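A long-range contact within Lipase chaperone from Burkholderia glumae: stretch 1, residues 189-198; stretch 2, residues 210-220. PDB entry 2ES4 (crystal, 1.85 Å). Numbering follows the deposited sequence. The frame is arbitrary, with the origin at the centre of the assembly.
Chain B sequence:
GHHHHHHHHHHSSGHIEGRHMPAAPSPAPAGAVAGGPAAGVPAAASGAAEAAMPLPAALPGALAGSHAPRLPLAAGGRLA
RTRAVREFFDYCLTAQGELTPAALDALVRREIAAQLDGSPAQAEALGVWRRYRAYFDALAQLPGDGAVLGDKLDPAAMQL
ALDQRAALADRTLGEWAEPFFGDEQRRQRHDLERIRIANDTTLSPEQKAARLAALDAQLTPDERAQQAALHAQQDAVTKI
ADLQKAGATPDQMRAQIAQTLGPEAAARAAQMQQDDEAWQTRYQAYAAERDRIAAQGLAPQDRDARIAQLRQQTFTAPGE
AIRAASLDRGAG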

ATOM      1  N   ARG B 189     -21.422  -2.121  -3.132  1.00 51.15           N
ATOM      2  CA  ARG B 189     -22.561  -3.020  -3.356  1.00 53.15           C
ATOM      3  C   ARG B 189     -22.239  -4.052  -4.431  1.00 52.71           C
ATOM      4  O   ARG B 189     -22.418  -5.253  -4.219  1.00 51.59           O
ATOM      5  CB  ARG B 189     -23.803  -2.237  -3.776  1.00 54.80           C
ATOM      6  CG  ARG B 189     -24.324  -1.290  -2.726  1.00 58.66           C
ATOM      7  CD  ARG B 189     -25.517  -0.485  -3.238  1.00 60.99           C
ATOM      8  NE  ARG B 189     -25.987   0.508  -2.268  1.00 63.96           N
ATOM      9  CZ  ARG B 189     -26.489   0.224  -1.065  1.00 65.60           C
ATOM     10  NH1 ARG B 189     -26.596  -1.032  -0.653  1.00 66.22           N
ATOM     11  NH2 ARG B 189     -26.878   1.204  -0.261  1.00 66.04           N
ATOM     12  N   HIS B 190     -21.669  -3.571  -5.536  1.00 52.90           N
ATOM     13  CA  HIS B 190     -21.281  -4.414  -6.662  1.00 53.30           C
ATOM     14  C   HIS B 190     -20.256  -5.477  -6.258  1.00 52.84           C
ATOM     15  O   HIS B 190     -20.448  -6.659  -6.546  1.00 52.18           O
ATOM     16  CB  HIS B 190     -20.730  -3.549  -7.793  1.00 54.85           C
ATOM     17  CG  HIS B 190     -20.394  -4.315  -9.031  1.00 56.81           C
ATOM     18  ND1 HIS B 190     -19.289  -5.137  -9.117  1.00 58.30           N
ATOM     19  CD2 HIS B 190     -21.010  -4.380 -10.230  1.00 57.85           C
ATOM     20  CE1 HIS B 190     -19.237  -5.670 -10.322  1.00 58.37           C
ATOM     21  NE2 HIS B 190     -20.270  -5.231 -11.018  1.00 58.20           N
ATOM     22  N   ASP B 191     -19.186  -5.056  -5.581  1.00 51.86           N
ATOM     23  CA  ASP B 191     -18.143  -5.980  -5.139  1.00 52.00           C
ATOM     24  C   ASP B 191     -18.641  -6.947  -4.084  1.00 52.19           C
ATOM     25  O   ASP B 191     -18.289  -8.124  -4.108  1.00 51.50           O
ATOM     26  CB  ASP B 191     -16.927  -5.227  -4.605  1.00 50.77           C
ATOM     27  CG  ASP B 191     -16.171  -4.493  -5.693  1.00 50.73           C
ATOM     28  OD1 ASP B 191     -15.974  -5.067  -6.785  1.00 50.23           O
ATOM     29  OD2 ASP B 191     -15.769  -3.338  -5.459  1.00 49.51           O
ATOM     30  N   LEU B 192     -19.508  -6.458  -3.198  1.00 52.91           N
ATOM     31  CA  LEU B 192     -20.078  -7.278  -2.135  1.00 54.65           C
ATOM     32  C   LEU B 192     -20.853  -8.459  -2.714  1.00 55.39           C
ATOM     33  O   LEU B 192     -20.896  -9.540  -2.121  1.00 55.16           O
ATOM     34  CB  LEU B 192     -20.988  -6.436  -1.249  1.00 54.28           C
ATOM     35  CG  LEU B 192     -21.412  -7.061   0.068  1.00 54.73           C
ATOM     36  CD1 LEU B 192     -20.190  -7.448   0.884  1.00 53.75           C
ATOM     37  CD2 LEU B 192     -22.219  -6.100   0.803  1.00 54.93           C
ATOM     38  N   GLU B 193     -21.415  -8.249  -3.901  1.00 57.04           N
ATOM     39  CA  GLU B 193     -22.162  -9.280  -4.602  1.00 58.85           C
ATOM     40  C   GLU B 193     -21.254 -10.358  -5.148  1.00 59.08           C
ATOM     41  O   GLU B 193     -21.469 -11.540  -4.886  1.00 58.53           O
ATOM     42  CB  GLU B 193     -22.977  -8.680  -5.742  1.00 60.00           C
ATOM     43  CG  GLU B 193     -24.324  -8.138  -5.318  1.00 63.03           C
ATOM     44  CD  GLU B 193     -25.215  -9.210  -4.712  1.00 64.33           C
ATOM     45  OE1 GLU B 193     -25.469 -10.232  -5.390  1.00 64.89           O
ATOM     46  OE2 GLU B 193     -25.642  -9.038  -3.550  1.00 65.14           O
ATOM     47  N   ARG B 194     -20.210  -9.939  -5.862  1.00 58.87           N
ATOM     48  CA  ARG B 194     -19.239 -10.861  -6.448  1.00 58.95           C
ATOM     49  C   ARG B 194     -18.646 -11.788  -5.393  1.00 59.27           C
ATOM     50  O   ARG B 194     -18.397 -12.960  -5.662  1.00 58.22           O
ATOM     51  CB  ARG B 194     -18.116 -10.099  -7.132  1.00 59.19           C
ATOM     52  CG  ARG B 194     -18.573  -9.135  -8.199  1.00 60.61           C
ATOM     53  CD  ARG B 194     -17.419  -8.729  -9.080  1.00 62.63           C
ATOM     54  NE  ARG B 194     -16.294  -8.206  -8.310  1.00 64.95           N
ATOM     55  CZ  ARG B 194     -15.082  -7.979  -8.806  1.00 66.23           C
ATOM     56  NH1 ARG B 194     -14.128  -7.503  -8.022  1.00 66.79           N
ATOM     57  NH2 ARG B 194     -14.823  -8.216 -10.084  1.00 67.59           N
ATOM     58  N   ILE B 195     -18.501 -11.265  -4.176  1.00 60.02           N
ATOM     59  CA  ILE B 195     -17.971 -12.032  -3.053  1.00 61.67           C
ATOM     60  C   ILE B 195     -18.984 -13.085  -2.610  1.00 63.48           C
ATOM     61  O   ILE B 195     -18.613 -14.229  -2.344  1.00 63.68           O
ATOM     62  CB  ILE B 195     -17.632 -11.130  -1.856  1.00 61.45           C
ATOM     63  CG1 ILE B 195     -16.666 -10.032  -2.294  1.00 61.02           C
ATOM     64  CG2 ILE B 195     -16.997 -11.958  -0.732  1.00 61.28           C
ATOM     65  CD1 ILE B 195     -16.345  -9.047  -1.227  1.00 61.08           C
ATOM     66  N   ARG B 196     -20.259 -12.689  -2.544  1.00 64.92           N
ATOM     67  CA  ARG B 196     -21.340 -13.589  -2.144  1.00 66.02           C
ATOM     68  C   ARG B 196     -21.490 -14.712  -3.158  1.00 66.79           C
ATOM     69  O   ARG B 196     -21.515 -15.881  -2.788  1.00 66.63           O
ATOM     70  CB  ARG B 196     -22.659 -12.828  -2.030  1.00 65.81           C
ATOM     71  N   ILE B 197     -21.523 -14.346  -4.440  1.00 67.77           N
ATOM     72  CA  ILE B 197     -21.646 -15.311  -5.530  1.00 69.07           C
ATOM     73  C   ILE B 197     -20.486 -16.311  -5.500  1.00 70.50           C
ATOM     74  O   ILE B 197     -20.688 -17.509  -5.708  1.00 70.36           O
ATOM     75  CB  ILE B 197     -21.661 -14.612  -6.896  1.00 68.31           C
ATOM     76  CG1 ILE B 197     -22.850 -13.651  -6.995  1.00 68.26           C
ATOM     77  CG2 ILE B 197     -21.710 -15.649  -8.015  1.00 68.59           C
ATOM     78  CD1 ILE B 197     -22.919 -12.851  -8.285  1.00 67.43           C
ATOM     79  N   ALA B 198     -19.288 -15.806  -5.204  1.00 72.46           N
ATOM     80  CA  ALA B 198     -18.088 -16.632  -5.124  1.00 74.51           C
ATOM     81  C   ALA B 198     -18.154 -17.587  -3.933  1.00 75.91           C
ATOM     82  O   ALA B 198     -17.664 -18.714  -4.007  1.00 75.75           O
ATOM     83  CB  ALA B 198     -16.853 -15.757  -5.025  1.00 74.43           C
ATOM     84  N   ALA B 210     -21.923 -17.737 -14.659  1.00 75.00           N
ATOM     85  CA  ALA B 210     -23.086 -17.093 -15.265  1.00 75.36           C
ATOM     86  C   ALA B 210     -23.625 -15.970 -14.381  1.00 75.70           C
ATOM     87  O   ALA B 210     -24.064 -14.935 -14.885  1.00 75.39           O
ATOM     88  CB  ALA B 210     -24.171 -18.112 -15.533  1.00 75.44           C
ATOM     89  N   ARG B 211     -23.550 -16.171 -13.065  1.00 76.08           N
ATOM     90  CA  ARG B 211     -24.019 -15.182 -12.098  1.00 76.65           C
ATOM     91  C   ARG B 211     -23.098 -13.964 -12.060  1.00 76.96           C
ATOM     92  O   ARG B 211     -23.567 -12.839 -11.907  1.00 77.39           O
ATOM     93  CB  ARG B 211     -24.126 -15.804 -10.711  1.00 76.29           C
ATOM     94  N   LEU B 212     -21.798 -14.202 -12.236  1.00 76.95           N
ATOM     95  CA  LEU B 212     -20.798 -13.136 -12.243  1.00 76.83           C
ATOM     96  C   LEU B 212     -20.790 -12.399 -13.568  1.00 76.93           C
ATOM     97  O   LEU B 212     -20.644 -11.181 -13.597  1.00 76.89           O
ATOM     98  CB  LEU B 212     -19.404 -13.692 -11.960  1.00 76.17           C
ATOM     99  CG  LEU B 212     -19.182 -14.331 -10.593  1.00 75.91           C
ATOM    100  CD1 LEU B 212     -17.807 -14.916 -10.508  1.00 75.87           C
ATOM    101  CD2 LEU B 212     -19.392 -13.312  -9.508  1.00 75.84           C
ATOM    102  N   ALA B 213     -20.981 -13.144 -14.658  1.00 77.28           N
ATOM    103  CA  ALA B 213     -21.015 -12.574 -16.007  1.00 77.52           C
ATOM    104  C   ALA B 213     -22.166 -11.577 -16.128  1.00 77.83           C
ATOM    105  O   ALA B 213     -22.008 -10.503 -16.713  1.00 77.51           O
ATOM    106  CB  ALA B 213     -21.167 -13.673 -17.043  1.00 77.40           C
ATOM    107  N   ALA B 214     -23.299 -11.926 -15.516  1.00 78.02           N
ATOM    108  CA  ALA B 214     -24.489 -11.081 -15.521  1.00 78.09           C
ATOM    109  C   ALA B 214     -24.303  -9.909 -14.574  1.00 78.18           C
ATOM    110  O   ALA B 214     -24.599  -8.773 -14.927  1.00 78.07           O
ATOM    111  CB  ALA B 214     -25.708 -11.883 -15.117  1.00 78.13           C
ATOM    112  N   LEU B 215     -23.783 -10.191 -13.380  1.00 78.30           N
ATOM    113  CA  LEU B 215     -23.540  -9.164 -12.374  1.00 78.46           C
ATOM    114  C   LEU B 215     -22.623  -8.078 -12.932  1.00 78.45           C
ATOM    115  O   LEU B 215     -22.831  -6.887 -12.678  1.00 78.04           O
ATOM    116  CB  LEU B 215     -22.930  -9.788 -11.113  1.00 78.44           C
ATOM    117  CG  LEU B 215     -22.791  -8.964  -9.830  1.00 78.47           C
ATOM    118  CD1 LEU B 215     -21.693  -7.954  -9.934  1.00 78.70           C
ATOM    119  CD2 LEU B 215     -24.114  -8.295  -9.484  1.00 78.92           C
ATOM    120  N   ASP B 216     -21.606  -8.508 -13.679  1.00 78.57           N
ATOM    121  CA  ASP B 216     -20.661  -7.593 -14.296  1.00 78.97           C
ATOM    122  C   ASP B 216     -21.268  -6.830 -15.475  1.00 78.23           C
ATOM    123  O   ASP B 216     -20.559  -6.141 -16.209  1.00 78.20           O
ATOM    124  CB  ASP B 216     -19.387  -8.310 -14.734  1.00 80.16           C
ATOM    125  CG  ASP B 216     -18.548  -8.772 -13.565  1.00 81.39           C
ATOM    126  OD1 ASP B 216     -18.095  -7.927 -12.765  1.00 81.44           O
ATOM    127  OD2 ASP B 216     -18.338  -9.994 -13.451  1.00 82.18           O
ATOM    128  N   ALA B 217     -22.587  -6.917 -15.611  1.00 77.52           N
ATOM    129  CA  ALA B 217     -23.310  -6.228 -16.668  1.00 76.58           C
ATOM    130  C   ALA B 217     -24.138  -5.101 -16.058  1.00 75.62           C
ATOM    131  O   ALA B 217     -24.982  -4.505 -16.731  1.00 75.83           O
ATOM    132  CB  ALA B 217     -24.202  -7.205 -17.424  1.00 76.43           C
ATOM    133  N   GLN B 218     -23.880  -4.810 -14.784  1.00 74.28           N
ATOM    134  CA  GLN B 218     -24.589  -3.759 -14.063  1.00 72.85           C
ATOM    135  C   GLN B 218     -23.708  -2.546 -13.799  1.00 71.92           C
ATOM    136  O   GLN B 218     -24.113  -1.617 -13.097  1.00 71.73           O
ATOM    137  CB  GLN B 218     -25.137  -4.302 -12.742  1.00 72.85           C
ATOM    138  N   LEU B 219     -22.512  -2.551 -14.380  1.00 70.58           N
ATOM    139  CA  LEU B 219     -21.566  -1.454 -14.218  1.00 69.20           C
ATOM    140  C   LEU B 219     -22.016  -0.230 -14.996  1.00 68.20           C
ATOM    141  O   LEU B 219     -22.775  -0.347 -15.959  1.00 68.31           O
ATOM    142  CB  LEU B 219     -20.166  -1.873 -14.687  1.00 68.76           C
ATOM    143  CG  LEU B 219     -19.366  -2.914 -13.897  1.00 68.84           C
ATOM    144  CD1 LEU B 219     -19.150  -2.512 -12.472  1.00 68.26           C
ATOM    145  CD2 LEU B 219     -20.073  -4.175 -13.915  1.00 69.53           C
ATOM    146  N   THR B 220     -21.568   0.940 -14.553  1.00 67.38           N
ATOM    147  CA  THR B 220     -21.903   2.202 -15.201  1.00 66.58           C
ATOM    148  C   THR B 220     -20.946   2.415 -16.381  1.00 65.98           C
ATOM    149  O   THR B 220     -19.838   1.859 -16.379  1.00 65.30           O
ATOM    150  CB  THR B 220     -21.805   3.399 -14.183  1.00 66.98           C
ATOM    151  OG1 THR B 220     -22.260   4.600 -14.809  1.00 68.40           O
ATOM    152  CG2 THR B 220     -20.406   3.667 -13.756  1.00 66.94           C
TER

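Two helices that pack side by side are often held less by polar bonds than by the packing of side chains, which their rotamers set up, and this pair from the lipase chaperone is a compact example. The helix of 189-198 and the helical part of 210-220 run antiparallel, at 171°, with axes 9.9 Å apart at their closest. Arg194 lies across from Leu212, their CA atoms 6.4 Å apart, and the contact buries 461 Å² without a single clear hydrogen bond between the stretches.

Leu215 is the principal knob. Its CA-to-CB bond points toward the first helix, and its side chain enters the hole formed by His190, Glu193, Arg194 and Ile197. With chi1 t and chi2 m, its two methyls reach different walls of that hole: CD2 lies 3.9 Å from CB of Glu193, while CD1 is 3.8 Å from CG of Arg194 and also covers the ring of His190. Only aliphatic carbon of Glu193 and Arg194 is needed for these contacts, which is how charged residues can line an apolar pocket.

His190 shows how a rotamer can redirect a residue. Its CA-to-CB bond points sideways, but chi1 t carries the imidazole to the second stretch, where it is clasped between two leucines. Leu215 CD1 sits 3.4 Å from the His190 ring centroid over one face, and Leu219 CD1 sits 3.6 Å from that centroid over the opposite face, both as CH-pi contacts. A flat ring suits such a slot, offering a broad surface on each side. The helix gives way at Asp216, a type I turn runs from Leu215 to Gln218, and beyond it the m, m side chain of Leu219 reaches the ring. At the ring edge, Asp216 OD1 lies 3.5 Å from CE1 of His190, leaving both faces to carbon.

Farther along, Ile197 points toward the partner helix. In its m, t rotamer, CG2 lies 3.6 Å from both CB of Arg211 and CD2 of Leu212, and CD1 is 4.2 Å from CB of Leu215. Leu212 starts sideways, yet its own m, t conformation brings CD2 to 3.9 Å from CA of Arg194, against the helix backbone.

Charge plays a secondary part. Arg194, with chi3 m, places NH1 3.3 Å from OD1 of Asp191 in a salt bridge within its own helix. Its NH2 remains 4.2 Å from OD1 of Asp216, too far for a salt bridge but near enough for a favourable electrostatic contribution.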